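Local coordinates for protein Dye-decolorizing peroxidase (Irpex lacteus, PDB 7D8M) that probably acts as a heme-dependent peroxidase, using an iron protoporphyrin cofactor to oxidise dyes and other substrates, at residues D23-N34 against A146-A157. Residues are numbered along the deposited sequence; the frame is centred on the assembly and turned at random.
Sequences DKEKFVFFHINN and AWTIVYDLDSAA
Phe30 and Trp147 meet because each holds its CG between its own backbone N and carbonyl carbon (chi1 59° and 79°), which brings the six-membered ring of the indole against Phe30, Trp147 CE3 lying 3.5 Å from Phe30 CB. The two rings are oblique, and Val28 CG1 extends this apolar patch to Ile149 CG1, 3.6 Å away, which also lies over one face of the Trp147 indole, toward its rim. Helix 129-143 covers this side of the sheet, with Leu139 against Trp147. Further along the same face Lys26 starts out extended and then bends at its last two torsions, carrying NZ toward the carboxylates of Asp152 and, less surely, Asp154. NZ forms a salt bridge with Asp152 OD1, though the hydrogen bond in it is weak and the position of NZ is itself doubtful; Asp152 OD2 also pairs with Arg136 of that helix. An alanine in place of Asp152 would probably leave Arg136 without this carboxylate and take one anionic partner from Lys26. On the other face, Phe29 and Tyr151 run side by side, planes nearly parallel (26°) but displaced, with little overlap; Phe29 CD2 touches Tyr151 CD2 at 3.6 Å. The strands pair antiparallel with a classic beta bulge, where two residues, Val150 and Tyr151, are set against the single Phe29: Val150 N gives Phe29 O a 2.8 Å bond, while that from Tyr151 N is weak. Ser155 grips Glu25 O twice, from opposite faces of the carbonyl plane, through its N and through OG at 2.7 Å. Near the far end Asn33 ND2 donates in its amide plane to Thr148 OG1 (2.8 Å). This edge pairing of the ferredoxin-like sheet therefore splits its chemistry: the face with Lys26, Asp152, Ile149 and Trp147 turns charged and apolar groups to helix 129-143, whereas Phe27 and Leu153 turn to Ala361 of the second sheet, consistent with an alpha+beta barrel interior.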
loop_
_atom_site.group_PDB
_atom_site.type_symbol
_atom_site.label_atom_id
_atom_site.label_comp_id
_atom_site.label_asym_id
_atom_site.label_seq_id
_atom_site.Cartn_x
_atom_site.Cartn_y
_atom_site.Cartn_z
ATOM N N ASP A 23 9.413 -1.587 13.599
ATOM C CA ASP A 23 8.513 -2.650 14.032
ATOM C C ASP A 23 7.136 -2.117 14.419
ATOM O O ASP A 23 6.139 -2.828 14.273
ATOM C CB ASP A 23 9.145 -3.386 15.213
ATOM C CG ASP A 23 8.709 -4.824 15.313
ATOM O OD1 ASP A 23 9.068 -5.638 14.422
ATOM O OD2 ASP A 23 8.023 -5.138 16.309
ATOM N N LYS A 24 7.066 -0.886 14.931
ATOM C CA LYS A 24 5.831 -0.267 15.404
ATOM C C LYS A 24 5.596 1.032 14.644
ATOM O O LYS A 24 6.498 1.871 14.561
ATOM C CB LYS A 24 5.893 0.031 16.912
ATOM C CG LYS A 24 6.493 -1.081 17.785
ATOM C CD LYS A 24 5.506 -2.256 17.972
ATOM C CE LYS A 24 6.189 -3.467 18.614
ATOM N NZ LYS A 24 5.273 -4.638 18.755
ATOM N N GLU A 25 4.389 1.213 14.103
ATOM C CA GLU A 25 4.070 2.420 13.349
ATOM C C GLU A 25 2.747 2.979 13.841
ATOM O O GLU A 25 1.724 2.291 13.790
ATOM C CB GLU A 25 4.020 2.153 11.836
ATOM C CG GLU A 25 4.050 3.449 11.034
ATOM C CD GLU A 25 3.951 3.272 9.531
ATOM O OE1 GLU A 25 3.838 2.119 9.045
ATOM O OE2 GLU A 25 3.984 4.309 8.823
ATOM N N LYS A 26 2.773 4.224 14.319
ATOM C CA LYS A 26 1.589 4.918 14.808
ATOM C C LYS A 26 1.132 5.929 13.764
ATOM O O LYS A 26 1.950 6.681 13.225
ATOM C CB LYS A 26 1.899 5.632 16.131
ATOM C CG LYS A 26 0.718 6.262 16.847
ATOM C CD LYS A 26 1.171 6.779 18.221
ATOM C CE LYS A 26 0.167 6.579 19.321
ATOM N NZ LYS A 26 -0.444 5.252 19.441
ATOM N N PHE A 27 -0.169 5.952 13.486
ATOM C CA PHE A 27 -0.771 6.902 12.556
ATOM C C PHE A 27 -1.616 7.875 13.359
ATOM O O PHE A 27 -2.600 7.465 13.986
ATOM C CB PHE A 27 -1.633 6.187 11.510
ATOM C CG PHE A 27 -0.857 5.294 10.592
ATOM C CD1 PHE A 27 -0.531 4.000 10.976
ATOM C CD2 PHE A 27 -0.442 5.749 9.350
ATOM C CE1 PHE A 27 0.187 3.167 10.130
ATOM C CE2 PHE A 27 0.284 4.934 8.496
ATOM C CZ PHE A 27 0.601 3.638 8.886
ATOM N N VAL A 28 -1.232 9.158 13.355
ATOM C CA VAL A 28 -1.946 10.180 14.115
ATOM C C VAL A 28 -2.679 11.072 13.124
ATOM O O VAL A 28 -2.070 11.933 12.477
ATOM C CB VAL A 28 -1.004 10.998 15.007
ATOM C CG1 VAL A 28 -1.805 12.019 15.818
ATOM C CG2 VAL A 28 -0.232 10.072 15.942
ATOM N N PHE A 29 -3.995 10.890 13.019
ATOM C CA PHE A 29 -4.819 11.689 12.119
ATOM C C PHE A 29 -5.409 12.860 12.897
ATOM O O PHE A 29 -5.900 12.691 14.019
ATOM C CB PHE A 29 -5.931 10.847 11.493
ATOM C CG PHE A 29 -5.423 9.668 10.659
ATOM C CD1 PHE A 29 -5.101 9.830 9.320
ATOM C CD2 PHE A 29 -5.260 8.419 11.232
ATOM C CE1 PHE A 29 -4.629 8.752 8.553
ATOM C CE2 PHE A 29 -4.802 7.337 10.476
ATOM C CZ PHE A 29 -4.485 7.506 9.138
ATOM N N PHE A 30 -5.363 14.045 12.305
ATOM C CA PHE A 30 -5.687 15.235 13.073
ATOM C C PHE A 30 -6.462 16.229 12.228
ATOM O O PHE A 30 -6.408 16.213 10.995
ATOM C CB PHE A 30 -4.418 15.908 13.618
ATOM C CG PHE A 30 -3.442 16.333 12.545
ATOM C CD1 PHE A 30 -3.583 17.555 11.893
ATOM C CD2 PHE A 30 -2.374 15.517 12.200
ATOM C CE1 PHE A 30 -2.688 17.943 10.905
ATOM C CE2 PHE A 30 -1.474 15.900 11.220
ATOM C CZ PHE A 30 -1.631 17.121 10.574
ATOM N N HIS A 31 -7.132 17.138 12.934
ATOM C CA HIS A 31 -7.810 18.293 12.372
ATOM C C HIS A 31 -7.125 19.544 12.900
ATOM O O HIS A 31 -6.650 19.564 14.040
ATOM C CB HIS A 31 -9.287 18.301 12.774
ATOM C CG HIS A 31 -10.045 19.495 12.283
ATOM N ND1 HIS A 31 -10.545 19.579 11.002
ATOM C CD2 HIS A 31 -10.395 20.649 12.901
ATOM C CE1 HIS A 31 -11.159 20.738 10.848
ATOM N NE2 HIS A 31 -11.091 21.402 11.987
ATOM N N ILE A 32 -7.062 20.586 12.072
ATOM C CA ILE A 32 -6.382 21.824 12.446
ATOM C C ILE A 32 -7.419 22.807 12.974
ATOM O O ILE A 32 -8.337 23.202 12.244
ATOM C CB ILE A 32 -5.602 22.415 11.262
ATOM C CG1 ILE A 32 -4.559 21.407 10.776
ATOM C CG2 ILE A 32 -4.934 23.723 11.662
ATOM C CD1 ILE A 32 -3.721 21.891 9.623
ATOM N N ASN A 33 -7.275 23.196 14.246
ATOM C CA ASN A 33 -8.156 24.175 14.882
ATOM C C ASN A 33 -7.650 25.614 14.775
ATOM O O ASN A 33 -8.463 26.536 14.658
ATOM C CB ASN A 33 -8.339 23.836 16.363
ATOM C CG ASN A 33 -8.988 22.494 16.576
ATOM O OD1 ASN A 33 -9.862 22.095 15.813
ATOM N ND2 ASN A 33 -8.582 21.795 17.640
ATOM N N ASN A 34 -6.337 25.834 14.811
ATOM C CA ASN A 34 -5.761 27.181 14.769
ATOM C C ASN A 34 -4.557 27.164 13.832
ATOM O O ASN A 34 -3.476 26.690 14.204
ATOM C CB ASN A 34 -5.370 27.645 16.170
ATOM C CG ASN A 34 -4.917 29.102 16.212
ATOM O OD1 ASN A 34 -4.127 29.560 15.380
ATOM N ND2 ASN A 34 -5.406 29.830 17.205
ATOM N N ALA A 146 -4.405 23.808 19.365
ATOM C CA ALA A 146 -4.316 24.163 17.954
ATOM C C ALA A 146 -4.709 23.008 17.034
ATOM O O ALA A 146 -4.962 23.234 15.845
ATOM C CB ALA A 146 -2.904 24.643 17.629
ATOM N N TRP A 147 -4.777 21.784 17.548
ATOM C CA TRP A 147 -5.235 20.655 16.745
ATOM C C TRP A 147 -6.131 19.757 17.583
ATOM O O TRP A 147 -6.244 19.907 18.800
ATOM C CB TRP A 147 -4.049 19.863 16.174
ATOM C CG TRP A 147 -3.371 18.912 17.145
ATOM C CD1 TRP A 147 -3.475 18.898 18.515
ATOM C CD2 TRP A 147 -2.476 17.846 16.805
ATOM N NE1 TRP A 147 -2.715 17.879 19.037
ATOM C CE2 TRP A 147 -2.088 17.222 18.010
ATOM C CE3 TRP A 147 -1.980 17.345 15.594
ATOM C CZ2 TRP A 147 -1.223 16.129 18.038
ATOM C CZ3 TRP A 147 -1.112 16.264 15.627
ATOM C CH2 TRP A 147 -0.748 15.665 16.835
ATOM N N THR A 148 -6.760 18.799 16.913
ATOM C CA THR A 148 -7.459 17.706 17.564
ATOM C C THR A 148 -7.025 16.418 16.881
ATOM O O THR A 148 -7.043 16.339 15.651
ATOM C CB THR A 148 -8.983 17.867 17.456
ATOM O OG1 THR A 148 -9.377 19.103 18.062
ATOM C CG2 THR A 148 -9.701 16.712 18.153
ATOM N N ILE A 149 -6.598 15.435 17.660
ATOM C CA ILE A 149 -6.380 14.106 17.106
ATOM C C ILE A 149 -7.746 13.461 16.939
ATOM O O ILE A 149 -8.488 13.299 17.913
ATOM C CB ILE A 149 -5.465 13.261 18.001
ATOM C CG1 ILE A 149 -4.044 13.821 17.956
ATOM C CG2 ILE A 149 -5.506 11.775 17.548
ATOM C CD1 ILE A 149 -3.121 13.291 19.052
ATOM N N VAL A 150 -8.098 13.136 15.699
ATOM C CA VAL A 150 -9.402 12.551 15.416
ATOM C C VAL A 150 -9.342 11.034 15.277
ATOM O O VAL A 150 -10.391 10.378 15.345
ATOM C CB VAL A 150 -10.024 13.186 14.154
ATOM C CG1 VAL A 150 -10.127 14.715 14.328
ATOM C CG2 VAL A 150 -9.190 12.867 12.942
ATOM N N TYR A 151 -8.155 10.456 15.102
ATOM C CA TYR A 151 -8.021 9.009 14.993
ATOM C C TYR A 151 -6.568 8.648 15.244
ATOM O O TYR A 151 -5.674 9.256 14.650
ATOM C CB TYR A 151 -8.463 8.511 13.613
ATOM C CG TYR A 151 -8.561 7.004 13.531
ATOM C CD1 TYR A 151 -9.269 6.285 14.490
ATOM C CD2 TYR A 151 -7.946 6.301 12.504
ATOM C CE1 TYR A 151 -9.366 4.904 14.423
ATOM C CE2 TYR A 151 -8.035 4.922 12.431
ATOM C CZ TYR A 151 -8.747 4.232 13.394
ATOM O OH TYR A 151 -8.834 2.864 13.335
ATOM N N ASP A 152 -6.334 7.661 16.106
ATOM C CA ASP A 152 -4.985 7.303 16.554
ATOM C C ASP A 152 -4.840 5.790 16.418
ATOM O O ASP A 152 -5.357 5.041 17.251
ATOM C CB ASP A 152 -4.764 7.769 17.992
ATOM C CG ASP A 152 -3.307 7.704 18.423
ATOM O OD1 ASP A 152 -2.558 6.882 17.873
ATOM O OD2 ASP A 152 -2.911 8.474 19.333
ATOM N N LEU A 153 -4.139 5.337 15.377
ATOM C CA LEU A 153 -4.066 3.918 15.030
ATOM C C LEU A 153 -2.646 3.396 15.232
ATOM O O LEU A 153 -1.694 3.931 14.654
ATOM C CB LEU A 153 -4.515 3.689 13.586
ATOM C CG LEU A 153 -4.302 2.259 13.098
ATOM C CD1 LEU A 153 -5.209 1.329 13.874
ATOM C CD2 LEU A 153 -4.564 2.131 11.597
ATOM N N ASP A 154 -2.504 2.360 16.059
ATOM C CA ASP A 154 -1.231 1.663 16.213
ATOM C C ASP A 154 -1.183 0.448 15.294
ATOM O O ASP A 154 -2.119 -0.357 15.265
ATOM C CB ASP A 154 -1.023 1.215 17.659
ATOM C CG ASP A 154 -0.852 2.389 18.609
ATOM O OD1 ASP A 154 -0.094 3.312 18.264
ATOM O OD2 ASP A 154 -1.491 2.401 19.678
ATOM N N SER A 155 -0.091 0.314 14.561
ATOM C CA SER A 155 0.158 -0.860 13.747
ATOM C C SER A 155 1.480 -1.451 14.211
ATOM O O SER A 155 2.312 -0.756 14.811
ATOM C CB SER A 155 0.206 -0.511 12.261
ATOM O OG SER A 155 1.294 0.355 11.989
ATOM N N ALA A 156 1.651 -2.751 13.985
ATOM C CA ALA A 156 2.851 -3.444 14.436
ATOM C C ALA A 156 3.152 -4.618 13.521
ATOM O O ALA A 156 2.233 -5.292 13.039
ATOM C CB ALA A 156 2.692 -3.930 15.880
ATOM N N ALA A 157 4.439 -4.852 13.276
ATOM C CA ALA A 157 4.832 -6.054 12.556
ATOM C C ALA A 157 4.430 -7.288 13.354
ATOM O O ALA A 157 4.433 -7.283 14.589
ATOM C CB ALA A 157 6.340 -6.072 12.287
HETATM O O HOH W 1 -11.994 20.016 16.316
#